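Local coordinates for flavohemoprotein (Vibrio cholerae O1 biovar El Tor, PDB 4EH1), which probably converts nitric oxide to nitrate using O2 and NAD(P)H, the part crystallised here being its FAD-containing reductase domain, at residues S86-H90 / N91-V95; M213-V216 / V217-L221; Q160-A163 / Q164-Q168; L119-G123 / V124-P128; H134-A137 / K138-K141. All blocks are in the same frame, centred on the assembly; numbering follows the deposited sequence. Where two conformers were deposited one is given.

Overall arrangement
The five contacts are spread over the two halves of the reductase module. Interaction 1 belongs to the FAD-binding half and interactions 2 to 5 to the NAD-binding half. Interactions 1 and 4 both meet the FAD, one at a phosphate and the other beside the flavin ring, with centres about 22 Å apart. Interaction 4 opens helix 126-138 and interaction 5 closes it, about 18 Å away between centres. Interaction 3 packs beside interaction 5, where Glu161 OE1 lies 2.9 Å from His134 NE2 in a probable hydrogen bond. Interaction 2 touches interaction 4 through Val216 CG1 and Ile120 CD1, 4.0 Å apart, and lies about 26 Å from interaction 3 between centres.

Interaction 1: residues S86-H90 / N91-V95. With FAD (flavin-adenine dinucleotide), chain C.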
# COMPACT_ATOMS: atom_id res chain seq x y z
N SER A 86 8.08 -7.14 -11.55
CA SER A 86 7.14 -7.11 -10.42
C SER A 86 7.87 -6.72 -9.12
O SER A 86 7.35 -5.94 -8.33
CB SER A 86 6.34 -8.43 -10.26
OG SER A 86 7.16 -9.57 -10.06
N HIS A 87 9.09 -7.21 -8.93
CA HIS A 87 9.81 -6.88 -7.70
C HIS A 87 10.29 -5.45 -7.77
O HIS A 87 10.34 -4.76 -6.77
CB HIS A 87 10.96 -7.87 -7.42
CG HIS A 87 10.48 -9.18 -6.88
ND1 HIS A 87 10.66 -9.55 -5.56
CD2 HIS A 87 9.74 -10.16 -7.45
CE1 HIS A 87 10.09 -10.72 -5.35
NE2 HIS A 87 9.52 -11.12 -6.48
N TYR A 88 10.62 -5.00 -8.97
CA TYR A 88 11.10 -3.65 -9.10
C TYR A 88 10.03 -2.63 -8.70
O TYR A 88 10.32 -1.69 -7.99
CB TYR A 88 11.54 -3.37 -10.51
CG TYR A 88 12.10 -1.99 -10.67
CD1 TYR A 88 13.36 -1.68 -10.16
CD2 TYR A 88 11.37 -0.99 -11.29
CE1 TYR A 88 13.89 -0.42 -10.29
CE2 TYR A 88 11.89 0.30 -11.43
CZ TYR A 88 13.15 0.57 -10.93
OH TYR A 88 13.69 1.82 -11.07
N LEU A 89 8.82 -2.85 -9.19
CA LEU A 89 7.65 -2.03 -8.89
C LEU A 89 7.33 -2.01 -7.40
O LEU A 89 7.21 -0.93 -6.82
CB LEU A 89 6.44 -2.53 -9.67
CG LEU A 89 6.53 -2.28 -11.17
CD1 LEU A 89 5.32 -2.86 -11.88
CD2 LEU A 89 6.69 -0.77 -11.47
N HIS A 90 7.17 -3.21 -6.82
CA HIS A 90 6.94 -3.37 -5.38
C HIS A 90 8.05 -2.69 -4.55
O HIS A 90 7.76 -1.90 -3.67
CB HIS A 90 6.84 -4.86 -4.99
CG HIS A 90 5.49 -5.46 -5.21
ND1 HIS A 90 4.69 -5.89 -4.17
CD2 HIS A 90 4.78 -5.70 -6.34
CE1 HIS A 90 3.55 -6.37 -4.65
NE2 HIS A 90 3.58 -6.26 -5.96
N ASN A 91 9.31 -2.97 -4.86
CA ASN A 91 10.40 -2.53 -3.98
C ASN A 91 10.95 -1.14 -4.23
O ASN A 91 11.44 -0.52 -3.31
CB ASN A 91 11.57 -3.52 -4.01
CG ASN A 91 11.17 -4.89 -3.48
OD1 ASN A 91 10.28 -5.00 -2.64
ND2 ASN A 91 11.81 -5.94 -3.98
N ASN A 92 10.89 -0.66 -5.47
CA ASN A 92 11.65 0.54 -5.83
C ASN A 92 10.79 1.69 -6.29
O ASN A 92 11.19 2.84 -6.19
CB ASN A 92 12.64 0.23 -6.97
CG ASN A 92 13.72 -0.76 -6.55
OD1 ASN A 92 14.88 -0.39 -6.37
ND2 ASN A 92 13.34 -2.01 -6.40
N VAL A 93 9.62 1.40 -6.86
CA VAL A 93 8.83 2.47 -7.43
C VAL A 93 7.86 3.04 -6.38
O VAL A 93 6.81 2.46 -6.12
CB VAL A 93 8.08 1.98 -8.67
CG1 VAL A 93 7.19 3.11 -9.22
CG2 VAL A 93 9.09 1.46 -9.72
N LYS A 94 8.21 4.19 -5.80
CA LYS A 94 7.42 4.82 -4.74
C LYS A 94 6.34 5.77 -5.26
O LYS A 94 6.38 6.20 -6.42
CB LYS A 94 8.33 5.63 -3.81
CG LYS A 94 9.60 4.91 -3.39
CD LYS A 94 10.35 5.66 -2.29
CE LYS A 94 10.94 6.96 -2.84
NZ LYS A 94 11.50 6.81 -4.24
N VAL A 95 5.39 6.10 -4.38
CA VAL A 95 4.51 7.24 -4.61
C VAL A 95 5.35 8.47 -4.94
O VAL A 95 6.28 8.83 -4.19
CB VAL A 95 3.64 7.56 -3.37
CG1 VAL A 95 2.83 8.83 -3.61
CG2 VAL A 95 2.70 6.38 -3.06
PA FAD C . 10.02 -12.23 -14.94
O1A FAD C . 9.62 -12.02 -16.30
O2A FAD C . 11.29 -11.79 -14.45
O5B FAD C . 9.99 -13.75 -14.69
C5B FAD C . 9.05 -14.57 -15.34
C4B FAD C . 9.05 -16.01 -14.85
O4B FAD C . 10.19 -16.71 -15.31
C3B FAD C . 9.10 -16.02 -13.35
O3B FAD C . 8.35 -17.12 -12.91
C2B FAD C . 10.54 -16.26 -13.05
O2B FAD C . 10.60 -16.96 -11.84
C1B FAD C . 11.02 -17.05 -14.23
N9A FAD C . 12.40 -16.67 -14.53
C8A FAD C . 12.87 -15.45 -14.63
N7A FAD C . 14.18 -15.46 -14.89
C5A FAD C . 14.55 -16.72 -14.96
C6A FAD C . 15.80 -17.42 -15.20
N6A FAD C . 16.94 -16.75 -15.43
N1A FAD C . 15.76 -18.74 -15.16
C2A FAD C . 14.64 -19.39 -14.94
N3A FAD C . 13.47 -18.83 -14.71
C4A FAD C . 13.37 -17.51 -14.70
N1 FAD C . 0.58 -9.44 -13.85
C2 FAD C . 0.04 -8.81 -12.82
O2 FAD C . 0.63 -8.82 -11.77
N3 FAD C . -1.10 -8.15 -12.87
C4 FAD C . -1.81 -8.07 -13.96
O4 FAD C . -2.84 -7.45 -13.94
C4X FAD C . -1.29 -8.75 -15.15
N5 FAD C . -1.94 -8.74 -16.29
C5X FAD C . -1.47 -9.37 -17.35
C6 FAD C . -2.19 -9.32 -18.50
C7 FAD C . -1.74 -9.97 -19.61
C7M FAD C . -2.52 -9.93 -20.87
C8 FAD C . -0.48 -10.70 -19.57
C8M FAD C . -0.01 -11.37 -20.80
C9 FAD C . 0.25 -10.75 -18.41
C9A FAD C . -0.21 -10.11 -17.29
N10 FAD C . 0.51 -10.15 -16.11
C10 FAD C . -0.03 -9.47 -15.02
C1' FAD C . 1.79 -10.84 -16.03
C2' FAD C . 2.92 -9.82 -16.06
O2' FAD C . 2.99 -9.08 -17.26
C3' FAD C . 4.32 -10.37 -15.90
O3' FAD C . 4.57 -11.42 -16.79
C4' FAD C . 4.71 -10.73 -14.48
O4' FAD C . 4.52 -9.60 -13.66
C5' FAD C . 6.13 -11.26 -14.33
O5' FAD C . 7.13 -10.35 -14.70
P FAD C . 8.46 -10.18 -13.96
O1P FAD C . 9.26 -9.32 -14.76
O2P FAD C . 8.17 -9.79 -12.63
O3P FAD C . 8.99 -11.63 -13.95
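His87 O accepts the N-H of Asn91 at 2.8 Å and Tyr88 O that of Asn92 in the closing turns of helix 84-92, after which Val93 N makes weak bonds to Tyr88 O and Leu89 O. With CG anti to the backbone N (chi1 -178°), the Tyr88 ring is placed beside the Asn92 side chain, which crosses it at about a right angle. Asn92 CB then rests over one ring face, 3.9 Å from the centroid, in a CH-pi contact. Val93 suits the next position because its branch serves two neighbours. Val93 CG2 meets Tyr88 CE2 obliquely at 3.5 Å, and the same methyl lies alongside Leu89 CD2 at 3.7 Å. Leu89 and Val93 are buried against the antiparallel sheet, on Phe21, Val72 and Val8. Near the start of the helix, Ser86 grips the cofactor twice: Ser86 N reaches FAD O2P at 2.9 Å and Ser86 OG reaches it at 2.8 Å. A small hydroxyl residue fits here, close to the backbone. Lys11 NZ binds the carbonyls of Leu89, His90 and Val93 near the other end. The helix thus offers N-H groups to an anionic phosphate and carbonyls to a cation, and its dipole would probably favour both charges.

Interaction 2: residues M213-V216 / V217-L221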
# COMPACT_ATOMS: atom_id res chain seq x y z
N MET A 213 -7.40 -22.18 -15.67
CA MET A 213 -8.29 -21.92 -16.81
C MET A 213 -8.80 -23.25 -17.44
O MET A 213 -9.99 -23.44 -17.64
CB MET A 213 -7.56 -21.09 -17.86
CG MET A 213 -8.39 -20.77 -19.09
SD MET A 213 -9.69 -19.58 -18.68
CE MET A 213 -8.82 -18.43 -17.63
N GLN A 214 -7.88 -24.18 -17.70
CA GLN A 214 -8.25 -25.46 -18.29
C GLN A 214 -9.25 -26.20 -17.40
O GLN A 214 -10.26 -26.72 -17.86
CB GLN A 214 -7.00 -26.31 -18.50
CG GLN A 214 -6.14 -25.85 -19.66
CD GLN A 214 -6.79 -26.08 -21.04
OE1 GLN A 214 -6.91 -27.20 -21.51
NE2 GLN A 214 -7.20 -25.01 -21.66
N TYR A 215 -8.95 -26.23 -16.11
CA TYR A 215 -9.84 -26.82 -15.13
C TYR A 215 -11.26 -26.22 -15.16
O TYR A 215 -12.26 -26.95 -15.18
CB TYR A 215 -9.20 -26.64 -13.76
CG TYR A 215 -10.03 -27.13 -12.62
CD1 TYR A 215 -10.31 -28.48 -12.45
CD2 TYR A 215 -10.53 -26.23 -11.70
CE1 TYR A 215 -11.08 -28.92 -11.37
CE2 TYR A 215 -11.29 -26.65 -10.63
CZ TYR A 215 -11.57 -27.98 -10.47
OH TYR A 215 -12.35 -28.35 -9.39
N VAL A 216 -11.37 -24.89 -15.21
CA VAL A 216 -12.70 -24.26 -15.20
C VAL A 216 -13.44 -24.41 -16.54
O VAL A 216 -14.64 -24.73 -16.58
CB VAL A 216 -12.63 -22.77 -14.84
CG1 VAL A 216 -13.99 -22.11 -15.08
CG2 VAL A 216 -12.23 -22.62 -13.42
N VAL A 217 -12.73 -24.18 -17.64
CA VAL A 217 -13.34 -24.30 -18.96
C VAL A 217 -13.90 -25.70 -19.18
O VAL A 217 -15.00 -25.84 -19.66
CB VAL A 217 -12.35 -23.93 -20.08
CG1 VAL A 217 -12.87 -24.39 -21.46
CG2 VAL A 217 -12.13 -22.45 -20.08
N LYS A 218 -13.14 -26.75 -18.81
CA LYS A 218 -13.67 -28.12 -18.89
C LYS A 218 -14.95 -28.33 -18.07
O LYS A 218 -15.90 -28.96 -18.55
CB LYS A 218 -12.60 -29.18 -18.54
CG LYS A 218 -11.53 -29.32 -19.64
CD LYS A 218 -10.24 -29.98 -19.15
CE LYS A 218 -9.28 -30.15 -20.31
NZ LYS A 218 -7.91 -30.61 -19.86
N GLN A 219 -14.98 -27.82 -16.86
CA GLN A 219 -16.22 -27.85 -16.09
C GLN A 219 -17.37 -27.11 -16.81
O GLN A 219 -18.51 -27.61 -16.86
CB GLN A 219 -16.01 -27.23 -14.72
CG GLN A 219 -15.22 -28.09 -13.74
CD GLN A 219 -15.27 -27.44 -12.37
OE1 GLN A 219 -16.30 -27.48 -11.69
NE2 GLN A 219 -14.17 -26.80 -11.98
N LEU A 220 -17.08 -25.92 -17.34
CA LEU A 220 -18.13 -25.15 -18.02
C LEU A 220 -18.70 -25.91 -19.22
O LEU A 220 -19.91 -26.00 -19.39
CB LEU A 220 -17.62 -23.78 -18.46
CG LEU A 220 -17.37 -22.80 -17.30
CD1 LEU A 220 -16.89 -21.47 -17.84
CD2 LEU A 220 -18.62 -22.64 -16.37
N LEU A 221 -17.82 -26.46 -20.05
CA LEU A 221 -18.28 -27.23 -21.20
C LEU A 221 -19.08 -28.47 -20.80
O LEU A 221 -20.12 -28.76 -21.39
CB LEU A 221 -17.11 -27.64 -22.07
CG LEU A 221 -16.35 -26.48 -22.71
CD1 LEU A 221 -15.12 -27.01 -23.43
CD2 LEU A 221 -17.25 -25.77 -23.67
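A chi1 of 176° sends the Tyr215 ring outward beside the Gln219 side chain, while Gln219 starts beside its own N (chi1 -74°) and runs out extended, which brings the amide above one face of the ring. Gln219 NE2 stands 3.1 Å above the plane, displaced toward the rim, and is 3.2 Å from Tyr215 CE2. The amide and ring planes are inclined by 54°, neither stacked nor perpendicular. Both polar ends are held from outside: Tyr215 OH and Gln219 NE2 bond to Met190 O, and Gln219 OE1 takes the N-H of Leu192. A glutamine suits this place because it can donate and accept at once to a passing loop. On the buried side the residues are apolar. Met213 SD passes Val217 CG2 at 4.0 Å, and Val216 CG1 runs beside Leu220 CD1 at 4.1 Å. Met213, Val217 and Leu220 all rest on Leu206 of strand 203-208, and Met213 also reaches Tyr232 and Val234. Backbone bonds such as Val217 N to Met213 O, 2.8 Å, keep the turns regular. This amphipathic helix makes the crossover of the beta-alpha-beta unit 203-208, 210-223, 230-234 in the Rossmann-like NAD-binding domain.

Interaction 3: residues Q160-A163 / Q164-Q168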
# COMPACT_ATOMS: atom_id res chain seq x y z
N GLN A 160 -12.12 -6.62 0.52
CA GLN A 160 -13.01 -5.60 1.06
C GLN A 160 -13.74 -4.82 -0.04
O GLN A 160 -14.94 -4.57 0.04
CB GLN A 160 -12.24 -4.62 1.96
CG GLN A 160 -13.08 -3.46 2.47
CD GLN A 160 -14.24 -3.93 3.36
OE1 GLN A 160 -14.27 -5.07 3.83
NE2 GLN A 160 -15.20 -3.04 3.59
N GLU A 161 -13.00 -4.45 -1.07
CA GLU A 161 -13.55 -3.62 -2.11
C GLU A 161 -14.64 -4.40 -2.84
O GLU A 161 -15.70 -3.86 -3.13
CB GLU A 161 -12.42 -3.16 -3.04
CG GLU A 161 -12.83 -2.27 -4.22
CD GLU A 161 -11.62 -1.92 -5.12
OE1 GLU A 161 -11.44 -2.50 -6.21
OE2 GLU A 161 -10.83 -1.05 -4.72
N THR A 162 -14.39 -5.67 -3.10
CA THR A 162 -15.35 -6.52 -3.78
C THR A 162 -16.60 -6.75 -2.91
O THR A 162 -17.72 -6.69 -3.41
CB THR A 162 -14.68 -7.84 -4.21
OG1 THR A 162 -13.70 -7.54 -5.20
CG2 THR A 162 -15.68 -8.84 -4.81
N ALA A 163 -16.41 -6.98 -1.62
CA ALA A 163 -17.51 -7.21 -0.71
C ALA A 163 -18.43 -6.00 -0.74
O ALA A 163 -19.65 -6.13 -0.78
CB ALA A 163 -17.01 -7.45 0.73
N GLN A 164 -17.84 -4.81 -0.73
CA GLN A 164 -18.63 -3.59 -0.74
C GLN A 164 -19.46 -3.47 -2.01
O GLN A 164 -20.65 -3.18 -1.93
CB GLN A 164 -17.77 -2.35 -0.52
CG GLN A 164 -17.12 -2.30 0.86
CD GLN A 164 -16.61 -0.90 1.21
OE1 GLN A 164 -15.57 -0.73 1.88
NE2 GLN A 164 -17.36 0.12 0.77
N LEU A 165 -18.84 -3.70 -3.17
CA LEU A 165 -19.55 -3.64 -4.45
C LEU A 165 -20.70 -4.58 -4.43
O LEU A 165 -21.82 -4.22 -4.76
CB LEU A 165 -18.66 -4.01 -5.63
CG LEU A 165 -17.71 -2.91 -6.09
CD1 LEU A 165 -16.78 -3.40 -7.21
CD2 LEU A 165 -18.51 -1.65 -6.52
N ILE A 166 -20.41 -5.81 -4.03
CA ILE A 166 -21.44 -6.83 -3.99
C ILE A 166 -22.57 -6.42 -3.08
O ILE A 166 -23.72 -6.54 -3.46
CB ILE A 166 -20.86 -8.22 -3.61
CG1 ILE A 166 -20.28 -8.83 -4.88
CG2 ILE A 166 -21.96 -9.14 -3.11
CD1 ILE A 166 -19.00 -9.42 -4.69
N ALA A 167 -22.22 -5.92 -1.90
CA ALA A 167 -23.22 -5.48 -0.94
C ALA A 167 -23.98 -4.27 -1.46
O ALA A 167 -25.10 -4.06 -1.07
CB ALA A 167 -22.57 -5.13 0.42
N GLN A 168 -23.38 -3.49 -2.35
CA GLN A 168 -24.04 -2.31 -2.90
C GLN A 168 -24.93 -2.62 -4.08
O GLN A 168 -25.98 -1.99 -4.21
CB GLN A 168 -23.03 -1.25 -3.30
CG GLN A 168 -22.52 -0.46 -2.13
CD GLN A 168 -21.34 0.41 -2.50
OE1 GLN A 168 -21.17 0.80 -3.66
NE2 GLN A 168 -20.50 0.72 -1.51
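Gln160 and Gln164 meet one helical turn apart on the outer side of helix 159-169, a local contact between residues four apart. The helix is the crossover of a beta-alpha-beta unit between parallel strands 144-150 and 172-177 of the NAD-binding domain. Its backbone is regular: Leu165 N bonds to Glu161 O at 3.1 Å, Ile166 N to Thr162 O at 2.9 Å and Ala167 N to Ala163 O at 2.8 Å. Residue types follow the two sides of the helix. Leu165 is buried, its branched apolar chain packing against Leu133, His134 and Ala137 of helix 126-138. Thr162 also faces inward, its hydroxyl bonded to Gln130 NE2; its methyl lies alongside the end of Ile166, though two conformers of Thr162 make the closeness of that approach doubtful. Glu161 reaches beyond the helix to a salt bridge with Arg69 and also accepts from Gln130 NE2. On the outer side, a glutamine can donate to the amide oxygen of another one turn on. Gln160 bends back at chi2 (63°), while Gln164 stays extended beyond CG; the two side chains cross, with amide planes 65° apart. Gln160 also packs on Gly96 of the second subunit. Gln160 NE2 donates to Gln164 OE1 at 2.9 Å, coming to the oxygen from the side and somewhat out of the carbonyl plane, with a C=O...N angle of 108°.

Interaction 4: residues L119-G123 / V124-P128; sequences LISAG and VGATP. With FAD (flavin-adenine dinucleotide), chain C.
Ser121, at the end of strand 117-122, faces the turn that follows it and leans on Gly125 and Ala126. Its CB lies 3.5 Å from Gly125 O, and Ser121 OG is 3.5 Å from Ala126 CA. The small side chain lets strand and helix start lie close together, and a side chain at 125 would run into Ala122 O, which explains the glycine. Ala126 CB turns instead beside Gly123 O and packs on Tyr146 and Tyr148. The chain reverses through Gly123, whose positive phi of 59° is readily adopted by glycine. Ala122 O receives Gly125 N at 3.0 Å, with the donor well above the carbonyl plane, while Gly123 O takes a weak bond from Ala126 N and another hydrogen bond from the Tyr148 hydroxyl. The sequence GVGATP here is the glycine-rich nucleotide-binding turn of the ferredoxin reductase-like family, joining a central strand of the parallel sheet to helix 126-138, and residues 123-128 probably bind NADP(+). Two side chains leave this turn for the flavin. Val124 carries CG2 anti to its N, which points that methyl at the pyrimidine end of the ring, with Val124 CG2 3.8 Å from FAD O2; Phe235 packs against it. Thr127 was modelled in two conformers, which leaves its side-chain contacts less certain. In the one given, Thr127 CG2 is in van der Waals contact with FAD O4 at 3.5 Å, and Thr127 OG1 donates to Val124 O at 3.1 Å, lying in the carbonyl plane on a lone pair. The same oxygen accepts Thr127 N at 3.0 Å.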
# COMPACT_ATOMS: atom_id res chain seq x y z
N LEU A 119 -18.33 -13.95 -13.54
CA LEU A 119 -16.90 -13.62 -13.54
C LEU A 119 -16.21 -14.69 -12.68
O LEU A 119 -16.60 -14.93 -11.54
CB LEU A 119 -16.64 -12.24 -12.93
CG LEU A 119 -17.47 -11.08 -13.49
CD1 LEU A 119 -17.07 -9.76 -12.86
CD2 LEU A 119 -17.34 -11.02 -15.02
N ILE A 120 -15.17 -15.30 -13.24
CA ILE A 120 -14.44 -16.37 -12.59
C ILE A 120 -12.95 -16.11 -12.71
O ILE A 120 -12.42 -15.95 -13.81
CB ILE A 120 -14.71 -17.73 -13.28
CG1 ILE A 120 -16.22 -17.97 -13.42
CG2 ILE A 120 -14.02 -18.89 -12.50
CD1 ILE A 120 -16.59 -19.27 -14.17
N SER A 121 -12.27 -16.08 -11.58
CA SER A 121 -10.83 -15.89 -11.61
C SER A 121 -10.15 -16.50 -10.40
O SER A 121 -10.82 -16.84 -9.42
CB SER A 121 -10.51 -14.39 -11.67
OG SER A 121 -11.11 -13.72 -10.57
N ALA A 122 -8.82 -16.58 -10.47
CA ALA A 122 -7.97 -17.08 -9.41
C ALA A 122 -6.73 -16.22 -9.24
O ALA A 122 -6.11 -15.81 -10.22
CB ALA A 122 -7.52 -18.53 -9.69
N GLY A 123 -6.35 -15.99 -8.00
CA GLY A 123 -5.13 -15.26 -7.73
C GLY A 123 -5.20 -13.87 -8.36
O GLY A 123 -6.13 -13.13 -8.12
N VAL A 124 -4.21 -13.56 -9.18
CA VAL A 124 -4.08 -12.21 -9.71
C VAL A 124 -4.95 -12.04 -10.96
O VAL A 124 -5.12 -10.92 -11.48
CB VAL A 124 -2.59 -11.86 -9.96
CG1 VAL A 124 -2.09 -12.50 -11.25
CG2 VAL A 124 -2.39 -10.31 -9.91
N GLY A 125 -5.53 -13.15 -11.40
CA GLY A 125 -6.57 -13.15 -12.42
C GLY A 125 -7.72 -12.22 -12.05
O GLY A 125 -8.49 -11.77 -12.92
N ALA A 126 -7.85 -11.91 -10.77
CA ALA A 126 -8.89 -11.02 -10.30
C ALA A 126 -8.75 -9.56 -10.82
O ALA A 126 -9.71 -8.84 -10.84
CB ALA A 126 -8.97 -11.04 -8.76
N THR A 127 -7.54 -9.16 -11.21
CA THR A 127 -7.29 -7.77 -11.59
C THR A 127 -8.22 -7.25 -12.72
O THR A 127 -8.96 -6.28 -12.51
CB THR A 127 -5.78 -7.51 -11.90
OG1 THR A 127 -4.97 -7.93 -10.79
CG2 THR A 127 -5.52 -6.05 -12.19
N PRO A 128 -8.24 -7.91 -13.89
CA PRO A 128 -9.18 -7.38 -14.90
C PRO A 128 -10.65 -7.54 -14.49
O PRO A 128 -11.47 -6.70 -14.89
CB PRO A 128 -8.88 -8.23 -16.14
CG PRO A 128 -8.24 -9.50 -15.57
CD PRO A 128 -7.44 -9.03 -14.43
PA FAD C . 10.02 -12.23 -14.94
O1A FAD C . 9.62 -12.02 -16.30
O2A FAD C . 11.29 -11.79 -14.45
O5B FAD C . 9.99 -13.75 -14.69
C5B FAD C . 9.05 -14.57 -15.34
C4B FAD C . 9.05 -16.01 -14.85
O4B FAD C . 10.19 -16.71 -15.31
C3B FAD C . 9.10 -16.02 -13.35
O3B FAD C . 8.35 -17.12 -12.91
C2B FAD C . 10.54 -16.26 -13.05
O2B FAD C . 10.60 -16.96 -11.84
C1B FAD C . 11.02 -17.05 -14.23
N9A FAD C . 12.40 -16.67 -14.53
C8A FAD C . 12.87 -15.45 -14.63
N7A FAD C . 14.18 -15.46 -14.89
C5A FAD C . 14.55 -16.72 -14.96
C6A FAD C . 15.80 -17.42 -15.20
N6A FAD C . 16.94 -16.75 -15.43
N1A FAD C . 15.76 -18.74 -15.16
C2A FAD C . 14.64 -19.39 -14.94
N3A FAD C . 13.47 -18.83 -14.71
C4A FAD C . 13.37 -17.51 -14.70
N1 FAD C . 0.58 -9.44 -13.85
C2 FAD C . 0.04 -8.81 -12.82
O2 FAD C . 0.63 -8.82 -11.77
N3 FAD C . -1.10 -8.15 -12.87
C4 FAD C . -1.81 -8.07 -13.96
O4 FAD C . -2.84 -7.45 -13.94
C4X FAD C . -1.29 -8.75 -15.15
N5 FAD C . -1.94 -8.74 -16.29
C5X FAD C . -1.47 -9.37 -17.35
C6 FAD C . -2.19 -9.32 -18.50
C7 FAD C . -1.74 -9.97 -19.61
C7M FAD C . -2.52 -9.93 -20.87
C8 FAD C . -0.48 -10.70 -19.57
C8M FAD C . -0.01 -11.37 -20.80
C9 FAD C . 0.25 -10.75 -18.41
C9A FAD C . -0.21 -10.11 -17.29
N10 FAD C . 0.51 -10.15 -16.11
C10 FAD C . -0.03 -9.47 -15.02
C1' FAD C . 1.79 -10.84 -16.03
C2' FAD C . 2.92 -9.82 -16.06
O2' FAD C . 2.99 -9.08 -17.26
C3' FAD C . 4.32 -10.37 -15.90
O3' FAD C . 4.57 -11.42 -16.79
C4' FAD C . 4.71 -10.73 -14.48
O4' FAD C . 4.52 -9.60 -13.66
C5' FAD C . 6.13 -11.26 -14.33
O5' FAD C . 7.13 -10.35 -14.70
P FAD C . 8.46 -10.18 -13.96
O1P FAD C . 9.26 -9.32 -14.76
O2P FAD C . 8.17 -9.79 -12.63
O3P FAD C . 8.99 -11.63 -13.95

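Interaction 5: residues H134-A137 / K138-K141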
# COMPACT_ATOMS: atom_id res chain seq x y z
N HIS A 134 -16.27 -2.91 -11.39
CA HIS A 134 -16.49 -1.47 -11.22
C HIS A 134 -17.32 -0.86 -12.34
O HIS A 134 -18.17 0.02 -12.09
CB HIS A 134 -15.19 -0.71 -11.02
CG HIS A 134 -14.64 -0.81 -9.64
ND1 HIS A 134 -15.28 -0.26 -8.54
CD2 HIS A 134 -13.51 -1.39 -9.16
CE1 HIS A 134 -14.56 -0.49 -7.45
NE2 HIS A 134 -13.49 -1.19 -7.81
N THR A 135 -17.09 -1.33 -13.57
CA THR A 135 -17.84 -0.83 -14.74
C THR A 135 -19.32 -1.23 -14.64
O THR A 135 -20.20 -0.43 -14.89
CB THR A 135 -17.28 -1.38 -16.08
OG1 THR A 135 -15.90 -1.06 -16.15
CG2 THR A 135 -18.00 -0.74 -17.28
N LEU A 136 -19.57 -2.48 -14.26
CA LEU A 136 -20.94 -2.97 -14.16
C LEU A 136 -21.67 -2.28 -13.02
O LEU A 136 -22.87 -2.11 -13.08
CB LEU A 136 -20.97 -4.49 -13.99
CG LEU A 136 -20.38 -5.28 -15.17
CD1 LEU A 136 -20.46 -6.80 -14.92
CD2 LEU A 136 -21.04 -4.95 -16.49
N ALA A 137 -20.94 -1.90 -11.97
CA ALA A 137 -21.55 -1.19 -10.84
C ALA A 137 -22.04 0.18 -11.31
O ALA A 137 -23.19 0.57 -11.07
CB ALA A 137 -20.55 -1.01 -9.71
N LYS A 138 -21.14 0.89 -11.98
CA LYS A 138 -21.42 2.17 -12.59
C LYS A 138 -22.66 2.12 -13.50
O LYS A 138 -23.47 3.03 -13.50
CB LYS A 138 -20.17 2.62 -13.36
CG LYS A 138 -20.31 3.92 -14.11
CD LYS A 138 -18.99 4.32 -14.77
CE LYS A 138 -17.84 4.43 -13.77
NZ LYS A 138 -16.62 5.10 -14.37
N GLN A 139 -22.80 1.02 -14.24
CA GLN A 139 -23.90 0.84 -15.19
C GLN A 139 -25.14 0.20 -14.59
O GLN A 139 -26.09 -0.10 -15.31
CB GLN A 139 -23.41 0.05 -16.41
CG GLN A 139 -22.42 0.86 -17.22
CD GLN A 139 -21.66 0.06 -18.25
OE1 GLN A 139 -21.90 -1.14 -18.43
NE2 GLN A 139 -20.74 0.71 -18.94
N ASN A 140 -25.12 0.01 -13.28
CA ASN A 140 -26.25 -0.63 -12.59
C ASN A 140 -26.69 -1.96 -13.16
O ASN A 140 -27.88 -2.25 -13.22
CB ASN A 140 -27.43 0.33 -12.58
CG ASN A 140 -27.14 1.54 -11.76
OD1 ASN A 140 -26.69 1.41 -10.62
ND2 ASN A 140 -27.36 2.73 -12.33
N LYS A 141 -25.73 -2.77 -13.58
CA LYS A 141 -26.03 -4.04 -14.19
C LYS A 141 -26.57 -4.97 -13.12
O LYS A 141 -26.05 -5.02 -12.02
CB LYS A 141 -24.74 -4.62 -14.77
CG LYS A 141 -24.82 -6.06 -15.24
CD LYS A 141 -25.50 -6.16 -16.59
CE LYS A 141 -25.32 -7.56 -17.16
NZ LYS A 141 -26.24 -7.79 -18.32
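Leu136 and Lys141 close the end of helix 126-138 through a Schellman motif, in which two late N-H groups fold back onto the last turn. Lys141 N bonds to Leu136 O at 3.0 Å, nearly straight at 173°. Asn140 N, also at 3.0 Å, approaches Ala137 O from over its carbonyl plane. Asn140 supplies the positive phi of 52° that the reversal needs, a conformation asparagine tolerates better than most residues. Before it the helical pattern persists, with Lys138 N on His134 O at 3.1 Å and Gln139 N on Thr135 O at 3.0 Å. The carbonyls of residues 134 to 137 therefore each have an N-H partner. Among the side chains, Thr135 OG1 is bonded back to Ala131 O. Lys141 NZ is held by Arg115 O and by a salt bridge to Glu112, and Lys141 O takes the Trp171 indole N-H. The aliphatic part of Lys141 runs alongside Leu136, CB to CB at 3.9 Å, the apolar pair that commonly accompanies this motif; Tyr110 packs on both. Gln139, on the exposed side, lies beside Thr135, with Gln139 NE2 3.5 Å from Thr135 CG2.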